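PDB 3TZU: glycine cleavage system H protein 1 from Mycobacterium marinum, which probably shuttles the methylamine group of glycine from the P protein to the T protein of the glycine cleavage system on a covalently bound lipoyl cofactor. Local coordinates for residues Val54-Val59 / Ala95-Pro100; Ile89-Thr94 / Ala110-Ser115; Glu21-Ala26 / Ala83-Gln88. All blocks are in the same frame, centred on the assembly; numbering follows the deposited sequence.

Interaction 1: residues Val54-Val59 / Ala95-Pro100; sequences VQLPEV and AAVDDP
In Val54 the first torsion (chi1 176°) sets CG1 anti to the backbone N and leaves CG2 beside that nitrogen, so the forked end of the side chain divides between two neighbours on the segment Ala95-Pro100. Val97 has the same choice of rotamer (chi1 162°): its CG2, anti to the carbonyl carbon, is the methyl directed at the strand end. Leu56 keeps CG anti to its own carbonyl carbon and extends CD1 toward that methyl. The two valines cross obliquely, with Val54 CG1 and Val97 CG2 4.2 Å apart, while Val54 CG2 slides past the ring of Pro100 and comes to 3.9 Å from its CB. Leu56 also passes Val97 in the opposite direction, and its CD1 lies 3.2 Å from Val97 CG2, tighter than usual carbon-carbon contact. Val97 CG2 thus faces both side chains that alternate with the outward-turned Gln55, and its other methyl, CG1, rests against Val54 O.

A water bridges the two backbones beside this apolar packing. It accepts from Val54 N at 3.0 Å and donates to Val97 O at 2.7 Å, linking the peptide of an edge strand to a carbonyl in the last turn of the helix. That helix ends at once: Asp99 is the first residue to leave helical angles, although its N still bonds to Ala95 O, and the turn delivers Pro100 to Val54. Gln55 pairs through its backbone with Glu71. The end of helix 94-98 and the Pro100 turn thus pack on the end of edge strand 51-55 and the following Leu56, at the flank of the lipoyl-domain-like barrel-sandwich hybrid fold of the H protein.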
loop_
_atom_site.group_PDB
_atom_site.type_symbol
_atom_site.label_atom_id
_atom_site.label_comp_id
_atom_site.label_asym_id
_atom_site.label_seq_id
_atom_site.Cartn_x
_atom_site.Cartn_y
_atom_site.Cartn_z
ATOM N N VAL A 54 -5.335 -9.505 -10.815
ATOM C CA VAL A 54 -5.860 -8.215 -11.221
ATOM C C VAL A 54 -7.246 -8.456 -11.806
ATOM O O VAL A 54 -7.435 -9.404 -12.595
ATOM C CB VAL A 54 -4.959 -7.515 -12.262
ATOM C CG1 VAL A 54 -5.605 -6.221 -12.720
ATOM C CG2 VAL A 54 -3.560 -7.245 -11.699
ATOM N N GLN A 55 -8.205 -7.622 -11.383
ATOM C CA GLN A 55 -9.611 -7.696 -11.798
ATOM C C GLN A 55 -10.004 -6.342 -12.320
ATOM O O GLN A 55 -9.903 -5.344 -11.628
ATOM C CB GLN A 55 -10.488 -8.109 -10.595
ATOM C CG GLN A 55 -11.996 -8.069 -10.793
ATOM C CD GLN A 55 -12.700 -9.205 -10.050
ATOM O OE1 GLN A 55 -13.272 -10.102 -10.689
ATOM N NE2 GLN A 55 -12.614 -9.211 -8.705
ATOM N N LEU A 56 -10.441 -6.312 -13.569
ATOM C CA LEU A 56 -10.736 -5.056 -14.244
ATOM C C LEU A 56 -12.195 -4.983 -14.560
ATOM O O LEU A 56 -12.876 -5.993 -14.589
ATOM C CB LEU A 56 -9.917 -4.928 -15.531
ATOM C CG LEU A 56 -8.411 -5.023 -15.252
ATOM C CD1 LEU A 56 -7.647 -5.098 -16.562
ATOM C CD2 LEU A 56 -7.924 -3.855 -14.409
ATOM N N PRO A 57 -12.694 -3.772 -14.800
ATOM C CA PRO A 57 -14.039 -3.640 -15.335
ATOM C C PRO A 57 -14.120 -4.146 -16.760
ATOM O O PRO A 57 -13.103 -4.237 -17.446
ATOM C CB PRO A 57 -14.280 -2.134 -15.312
ATOM C CG PRO A 57 -12.931 -1.512 -15.299
ATOM C CD PRO A 57 -12.040 -2.468 -14.584
ATOM N N GLU A 58 -15.331 -4.471 -17.197
ATOM C CA GLU A 58 -15.524 -4.987 -18.546
ATOM C C GLU A 58 -15.499 -3.839 -19.536
ATOM O O GLU A 58 -15.908 -2.721 -19.220
ATOM C CB GLU A 58 -16.849 -5.721 -18.644
ATOM C CG GLU A 58 -16.907 -6.964 -17.780
ATOM C CD GLU A 58 -18.209 -7.071 -16.994
ATOM O OE1 GLU A 58 -18.140 -6.959 -15.735
ATOM O OE2 GLU A 58 -19.282 -7.255 -17.624
ATOM N N VAL A 59 -14.991 -4.122 -20.728
ATOM C CA VAL A 59 -15.114 -3.218 -21.855
ATOM C C VAL A 59 -16.600 -2.942 -22.027
ATOM O O VAL A 59 -17.395 -3.876 -22.149
ATOM C CB VAL A 59 -14.541 -3.852 -23.138
ATOM C CG1 VAL A 59 -14.885 -3.020 -24.378
ATOM C CG2 VAL A 59 -13.034 -4.039 -23.009
ATOM N N ALA A 95 -2.943 -8.244 -21.237
ATOM C CA ALA A 95 -1.570 -8.693 -20.950
ATOM C C ALA A 95 -1.242 -8.421 -19.469
ATOM O O ALA A 95 -0.568 -9.215 -18.830
ATOM C CB ALA A 95 -0.562 -8.011 -21.858
ATOM N N ALA A 96 -1.747 -7.308 -18.942
ATOM C CA ALA A 96 -1.571 -6.941 -17.544
ATOM C C ALA A 96 -2.270 -7.925 -16.610
ATOM O O ALA A 96 -1.677 -8.363 -15.622
ATOM C CB ALA A 96 -2.103 -5.540 -17.312
ATOM N N VAL A 97 -3.528 -8.255 -16.912
ATOM C CA VAL A 97 -4.299 -9.222 -16.134
ATOM C C VAL A 97 -3.635 -10.580 -16.172
ATOM O O VAL A 97 -3.526 -11.252 -15.141
ATOM C CB VAL A 97 -5.762 -9.366 -16.654
ATOM C CG1 VAL A 97 -6.425 -10.657 -16.153
ATOM C CG2 VAL A 97 -6.587 -8.143 -16.267
ATOM N N ASP A 98 -3.209 -10.990 -17.363
ATOM C CA ASP A 98 -2.593 -12.297 -17.544
ATOM C C ASP A 98 -1.242 -12.435 -16.872
ATOM O O ASP A 98 -0.943 -13.483 -16.337
ATOM C CB ASP A 98 -2.431 -12.619 -19.017
ATOM C CG ASP A 98 -3.728 -13.037 -19.670
ATOM O OD1 ASP A 98 -4.769 -13.111 -18.986
ATOM O OD2 ASP A 98 -3.701 -13.284 -20.875
ATOM N N ASP A 99 -0.424 -11.392 -16.913
ATOM C CA ASP A 99 0.916 -11.433 -16.314
ATOM C C ASP A 99 1.076 -10.226 -15.408
ATOM O O ASP A 99 1.711 -9.255 -15.773
ATOM C CB ASP A 99 1.996 -11.465 -17.405
ATOM C CG ASP A 99 3.429 -11.599 -16.840
ATOM O OD1 ASP A 99 3.625 -11.873 -15.628
ATOM O OD2 ASP A 99 4.376 -11.418 -17.637
ATOM N N PRO A 100 0.491 -10.284 -14.214
ATOM C CA PRO A 100 0.501 -9.083 -13.391
ATOM C C PRO A 100 1.907 -8.631 -12.957
ATOM O O PRO A 100 2.085 -7.474 -12.624
ATOM C CB PRO A 100 -0.393 -9.457 -12.197
ATOM C CG PRO A 100 -1.103 -10.701 -12.604
ATOM C CD PRO A 100 -0.171 -11.403 -13.535
HETATM O O HOH W 1 -5.188 -11.491 -13.005
#

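Interaction 2: residues Ile89-Thr94 / Ala110-Ser115; sequences IVEVNT and AGWLYS
Backbone hydrogen bonds of an antiparallel strand pair, interrupted by a classic beta bulge, join Ile89-Thr94 to Ala110-Ser115. Ser115 N donates to Glu91 O at 2.9 Å, nearly straight at 165°, and Asn93 N gives Leu113 O a 3.0 Å bond, both donors standing above the carbonyl plane. At the bulge Val90 and Glu91 both face Ser115: Val90 N reaches Ser115 O at 2.9 Å, and Glu91 N adds a weak bond to the same oxygen. Glu91 and Ser115 form a hydrogen-bonded pair, Val92 and Tyr114 the adjoining non-hydrogen-bonded one.

Past the last backbone bond of the ladder, the side chain of Asn93 takes over. With CG anti to the backbone N (chi1 -176°), its ND2 meets Trp112 O at 2.7 Å, on a lone pair in the carbonyl plane though clearly bent at the hydrogen, and makes a weaker bond to Ala110 O. Its OD1 turns to Ala96 N, a weak N-cap bond at the start of the following helix, so one amide joins a helix start to a loop.

That amide also stacks on the indole of Trp112, the two planes 27° apart. CB of Asn93 sits 3.5 Å above the centroid of the six-membered ring, almost on its normal, as a CH-pi contact, and ND2 covers the same face nearer the rim. Glu91, extended beyond CG, crosses the indole at about a right angle and touches its edge at CH2. Arg37 makes a cation-pi contact with this tryptophan.

On the sheet face that carries Val92 and Tyr114, Val92 CG1 packs on Tyr114 CB. Farther along, Ile89 crosses the phenol at about a right angle, its CD1 lying 3.6 Å from Tyr114 CD1.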
loop_
_atom_site.group_PDB
_atom_site.type_symbol
_atom_site.label_atom_id
_atom_site.label_comp_id
_atom_site.label_asym_id
_atom_site.label_seq_id
_atom_site.Cartn_x
_atom_site.Cartn_y
_atom_site.Cartn_z
ATOM N N ILE A 89 -15.792 2.359 -20.171
ATOM C CA ILE A 89 -14.560 1.616 -20.441
ATOM C C ILE A 89 -14.476 1.197 -21.926
ATOM O O ILE A 89 -15.357 0.536 -22.420
ATOM C CB ILE A 89 -14.447 0.352 -19.590
ATOM C CG1 ILE A 89 -14.570 0.686 -18.091
ATOM C CG2 ILE A 89 -13.144 -0.360 -19.903
ATOM C CD1 ILE A 89 -13.464 1.551 -17.541
ATOM N N VAL A 90 -13.360 1.529 -22.564
ATOM C CA VAL A 90 -13.098 1.301 -23.984
ATOM C C VAL A 90 -12.110 0.152 -24.243
ATOM O O VAL A 90 -12.287 -0.599 -25.195
ATOM C CB VAL A 90 -12.542 2.581 -24.625
ATOM C CG1 VAL A 90 -12.218 2.359 -26.104
ATOM C CG2 VAL A 90 -13.560 3.691 -24.474
ATOM N N GLU A 91 -11.073 0.030 -23.411
ATOM C CA GLU A 91 -10.115 -1.087 -23.515
ATOM C C GLU A 91 -9.661 -1.540 -22.116
ATOM O O GLU A 91 -9.712 -0.756 -21.188
ATOM C CB GLU A 91 -8.890 -0.671 -24.368
ATOM C CG GLU A 91 -8.079 -1.849 -24.945
ATOM C CD GLU A 91 -6.852 -1.436 -25.789
ATOM O OE1 GLU A 91 -6.593 -0.202 -25.964
ATOM O OE2 GLU A 91 -6.147 -2.374 -26.282
ATOM N N VAL A 92 -9.263 -2.807 -21.984
ATOM C CA VAL A 92 -8.633 -3.352 -20.775
ATOM C C VAL A 92 -7.322 -3.993 -21.200
ATOM O O VAL A 92 -7.252 -4.578 -22.286
ATOM C CB VAL A 92 -9.504 -4.413 -20.043
ATOM C CG1 VAL A 92 -10.736 -3.759 -19.425
ATOM C CG2 VAL A 92 -9.907 -5.557 -20.986
ATOM N N ASN A 93 -6.286 -3.875 -20.360
ATOM C CA ASN A 93 -4.962 -4.379 -20.735
ATOM C C ASN A 93 -4.832 -5.823 -20.311
ATOM O O ASN A 93 -4.291 -6.122 -19.267
ATOM C CB ASN A 93 -3.836 -3.539 -20.119
ATOM C CG ASN A 93 -2.440 -3.984 -20.581
ATOM O OD1 ASN A 93 -2.284 -5.020 -21.246
ATOM N ND2 ASN A 93 -1.421 -3.186 -20.251
ATOM N N THR A 94 -5.322 -6.718 -21.150
ATOM C CA THR A 94 -5.363 -8.137 -20.830
ATOM C C THR A 94 -3.987 -8.759 -20.584
ATOM O O THR A 94 -3.886 -9.707 -19.805
ATOM C CB THR A 94 -6.109 -8.904 -21.937
ATOM O OG1 THR A 94 -7.489 -8.558 -21.862
ATOM C CG2 THR A 94 -5.948 -10.409 -21.789
ATOM N N ALA A 110 3.760 -0.295 -20.122
ATOM C CA ALA A 110 3.080 -1.543 -20.487
ATOM C C ALA A 110 2.121 -2.057 -19.405
ATOM O O ALA A 110 1.265 -2.882 -19.682
ATOM C CB ALA A 110 4.107 -2.611 -20.855
ATOM N N GLY A 111 2.277 -1.587 -18.170
ATOM C CA GLY A 111 1.402 -1.969 -17.074
ATOM C C GLY A 111 0.118 -1.162 -16.885
ATOM O O GLY A 111 -0.565 -1.328 -15.880
ATOM N N TRP A 112 -0.229 -0.300 -17.834
ATOM C CA TRP A 112 -1.539 0.366 -17.822
ATOM C C TRP A 112 -2.647 -0.677 -17.716
ATOM O O TRP A 112 -2.490 -1.828 -18.165
ATOM C CB TRP A 112 -1.708 1.219 -19.078
ATOM C CG TRP A 112 -1.833 0.411 -20.340
ATOM C CD1 TRP A 112 -0.810 -0.151 -21.101
ATOM C CD2 TRP A 112 -3.062 0.013 -21.019
ATOM N NE1 TRP A 112 -1.307 -0.836 -22.163
ATOM C CE2 TRP A 112 -2.650 -0.781 -22.178
ATOM C CE3 TRP A 112 -4.413 0.223 -20.793
ATOM C CZ2 TRP A 112 -3.575 -1.317 -23.069
ATOM C CZ3 TRP A 112 -5.338 -0.320 -21.697
ATOM C CH2 TRP A 112 -4.929 -1.069 -22.805
ATOM N N LEU A 113 -3.765 -0.300 -17.107
ATOM C CA LEU A 113 -4.775 -1.292 -16.707
ATOM C C LEU A 113 -6.003 -1.253 -17.585
ATOM O O LEU A 113 -6.571 -2.296 -17.884
ATOM C CB LEU A 113 -5.178 -1.071 -15.245
ATOM C CG LEU A 113 -4.096 -1.331 -14.173
ATOM C CD1 LEU A 113 -4.652 -1.152 -12.750
ATOM C CD2 LEU A 113 -3.463 -2.707 -14.344
ATOM N N TYR A 114 -6.435 -0.054 -17.966
ATOM C CA TYR A 114 -7.609 0.124 -18.832
ATOM C C TYR A 114 -7.632 1.514 -19.453
ATOM O O TYR A 114 -6.827 2.365 -19.115
ATOM C CB TYR A 114 -8.942 -0.178 -18.081
ATOM C CG TYR A 114 -9.334 0.771 -16.962
ATOM C CD1 TYR A 114 -9.947 1.976 -17.231
ATOM C CD2 TYR A 114 -9.126 0.430 -15.626
ATOM C CE1 TYR A 114 -10.320 2.847 -16.206
ATOM C CE2 TYR A 114 -9.484 1.296 -14.589
ATOM C CZ TYR A 114 -10.081 2.509 -14.895
ATOM O OH TYR A 114 -10.453 3.379 -13.895
ATOM N N SER A 115 -8.534 1.726 -20.405
ATOM C CA SER A 115 -8.762 3.063 -20.945
ATOM C C SER A 115 -10.231 3.382 -20.802
ATOM O O SER A 115 -11.091 2.496 -20.962
ATOM C CB SER A 115 -8.337 3.168 -22.405
ATOM O OG SER A 115 -9.327 2.649 -23.264
#

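Interaction 3: residues Glu21-Ala26 / Ala83-Gln88; sequences EWIDIA and APASGQ. With ACT (acetate ion), chain E.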
loop_
_atom_site.group_PDB
_atom_site.type_symbol
_atom_site.label_atom_id
_atom_site.label_comp_id
_atom_site.label_asym_id
_atom_site.label_seq_id
_atom_site.Cartn_x
_atom_site.Cartn_y
_atom_site.Cartn_z
ATOM N N GLU A 21 -3.477 6.087 -8.113
ATOM C CA GLU A 21 -3.656 5.849 -9.516
ATOM C C GLU A 21 -3.194 7.031 -10.316
ATOM O O GLU A 21 -2.994 8.108 -9.777
ATOM C CB GLU A 21 -5.114 5.536 -9.807
ATOM C CG GLU A 21 -5.501 4.250 -9.118
ATOM C CD GLU A 21 -6.872 3.719 -9.439
ATOM O OE1 GLU A 21 -7.384 3.892 -10.552
ATOM O OE2 GLU A 21 -7.429 3.055 -8.543
ATOM N N TRP A 22 -3.014 6.802 -11.608
ATOM C CA TRP A 22 -2.799 7.866 -12.569
ATOM C C TRP A 22 -3.814 7.783 -13.668
ATOM O O TRP A 22 -4.364 6.728 -13.913
ATOM C CB TRP A 22 -1.367 7.846 -13.143
ATOM C CG TRP A 22 -0.946 6.543 -13.760
ATOM C CD1 TRP A 22 -0.235 5.498 -13.144
ATOM C CD2 TRP A 22 -1.205 6.069 -15.137
ATOM N NE1 TRP A 22 -0.043 4.463 -14.014
ATOM C CE2 TRP A 22 -0.599 4.737 -15.230
ATOM C CE3 TRP A 22 -1.829 6.602 -16.253
ATOM C CZ2 TRP A 22 -0.633 3.999 -16.398
ATOM C CZ3 TRP A 22 -1.877 5.834 -17.423
ATOM C CH2 TRP A 22 -1.286 4.574 -17.500
ATOM N N ILE A 23 -4.056 8.901 -14.338
ATOM C CA ILE A 23 -4.893 8.959 -15.546
ATOM C C ILE A 23 -4.151 9.887 -16.515
ATOM O O ILE A 23 -3.601 10.912 -16.098
ATOM C CB ILE A 23 -6.330 9.462 -15.241
ATOM C CG1 ILE A 23 -7.182 9.480 -16.507
ATOM C CG2 ILE A 23 -6.315 10.839 -14.600
ATOM C CD1 ILE A 23 -8.688 9.441 -16.271
ATOM N N ASP A 24 -4.105 9.502 -17.791
ATOM C CA ASP A 24 -3.357 10.252 -18.801
ATOM C C ASP A 24 -4.120 11.449 -19.313
ATOM O O ASP A 24 -4.448 11.510 -20.466
ATOM C CB ASP A 24 -2.976 9.351 -20.008
ATOM C CG ASP A 24 -1.724 8.555 -19.753
ATOM O OD1 ASP A 24 -0.908 9.009 -18.907
ATOM O OD2 ASP A 24 -1.540 7.492 -20.368
ATOM N N ILE A 25 -4.415 12.378 -18.421
ATOM C CA ILE A 25 -4.781 13.724 -18.766
ATOM C C ILE A 25 -3.651 14.563 -18.183
ATOM O O ILE A 25 -3.320 14.456 -16.980
ATOM C CB ILE A 25 -6.108 14.131 -18.113
ATOM C CG1 ILE A 25 -7.269 13.207 -18.546
ATOM C CG2 ILE A 25 -6.460 15.559 -18.461
ATOM C CD1 ILE A 25 -8.475 13.258 -17.621
ATOM N N ALA A 26 -3.029 15.372 -19.031
ATOM C CA ALA A 26 -2.015 16.315 -18.576
ATOM C C ALA A 26 -2.633 17.287 -17.591
ATOM O O ALA A 26 -3.749 17.737 -17.787
ATOM C CB ALA A 26 -1.411 17.065 -19.751
ATOM N N ALA A 83 -11.905 4.574 -9.420
ATOM C CA ALA A 83 -11.949 5.270 -10.705
ATOM C C ALA A 83 -11.561 6.744 -10.565
ATOM O O ALA A 83 -12.193 7.473 -9.817
ATOM C CB ALA A 83 -13.358 5.161 -11.293
ATOM N N PRO A 84 -10.506 7.181 -11.257
ATOM C CA PRO A 84 -10.186 8.603 -11.237
ATOM C C PRO A 84 -11.194 9.456 -12.032
ATOM O O PRO A 84 -11.248 10.677 -11.846
ATOM C CB PRO A 84 -8.810 8.665 -11.922
ATOM C CG PRO A 84 -8.258 7.305 -11.795
ATOM C CD PRO A 84 -9.436 6.399 -11.888
ATOM N N ALA A 85 -11.982 8.796 -12.892
ATOM C CA ALA A 85 -12.868 9.488 -13.846
ATOM C C ALA A 85 -14.148 8.692 -14.047
ATOM O O ALA A 85 -14.143 7.467 -13.995
ATOM C CB ALA A 85 -12.143 9.691 -15.175
ATOM N N SER A 86 -15.254 9.404 -14.224
ATOM C CA SER A 86 -16.508 8.809 -14.681
ATOM C C SER A 86 -16.441 8.607 -16.204
ATOM O O SER A 86 -15.833 9.410 -16.907
ATOM C CB SER A 86 -17.687 9.730 -14.358
ATOM O OG SER A 86 -17.747 10.050 -12.978
ATOM N N GLY A 87 -17.068 7.542 -16.710
ATOM C CA GLY A 87 -17.127 7.303 -18.160
ATOM C C GLY A 87 -17.303 5.854 -18.586
ATOM O O GLY A 87 -17.558 4.985 -17.756
ATOM N N GLN A 88 -17.160 5.601 -19.886
ATOM C CA GLN A 88 -17.290 4.260 -20.420
ATOM C C GLN A 88 -15.917 3.614 -20.583
ATOM O O GLN A 88 -14.982 4.239 -21.077
ATOM C CB GLN A 88 -18.027 4.296 -21.761
ATOM C CG GLN A 88 -18.846 3.068 -22.038
ATOM C CD GLN A 88 -19.667 3.173 -23.320
ATOM O OE1 GLN A 88 -20.222 4.224 -23.647
ATOM N NE2 GLN A 88 -19.762 2.073 -24.037
HETATM C C ACT E . -21.137 9.954 -12.210
HETATM O O ACT E . -21.184 9.288 -13.268
HETATM O OXT ACT E . -20.087 10.511 -11.885
HETATM C CH3 ACT E . -22.328 10.111 -11.316
#
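This is buried, mainly apolar packing between strand 21-23, part of the five-stranded antiparallel sheet of the H-protein fold, and the turn that leads into the short strand 85-86. No backbone ladder joins the two segments; side chains make nearly all of the contact, the closest CA atoms, those of Ile23 and Pro84, being 6.8 Å apart. Glu21 and Ile23 alternate toward the partner, whereas Trp22 between them points away and packs on Trp112.

The Pro84 ring meets both inward residues. Glu21 crosses it at about a right angle: CG lies anti to the carbonyl carbon (chi1 -64°), the chain continues extended, and OE1 meets the CD-CG rim of the ring, 3.5 Å from Pro84 CD. The other carboxylate oxygen, OE2, is held by the backbone N of Ile82, which fixes the group beside the proline and would be expected to favour its charged form. The ring also meets Ile23 CB through Pro84 CB, and Val38 of the neighbouring strand touches Glu21, Ile23 and Pro84 alike.

Ile23 has CG1 anti to the backbone N (chi1 -179°), and its nearly extended chain carries CD1 to within 3.6 Å of Ala85 CB. Ser86, before the corner at Gly87, takes no part in this packing; its OG accepts from Ala65 N and gives an acetate, probably from the crystallisation liquor, a 2.6 Å hydrogen bond through OXT.

In the fold
Interactions 1 and 2 form a continuous piece of packing, their centres 7 Å apart. Pro57 O lies 3.1 Å from Val92 CG1, Leu56 CD1 is 3.3 Å from Leu113 O, and strand 88-92 is followed by helix 94-98, so the segment Ile89-Thr94 leads straight into Ala95-Pro100. Interaction 3 also touches interaction 2, at a centre distance of 12 Å: Trp112 CB rests on Trp22 CH2 at 3.7 Å and Tyr114 OH approaches Pro84 CD. Interactions 1 and 3 do not touch, their nearest atoms being about 6 Å apart, and interaction 2 makes contact with both. All three lie away from Lys76, the predicted lipoylation site, which carries no lipoyl group here.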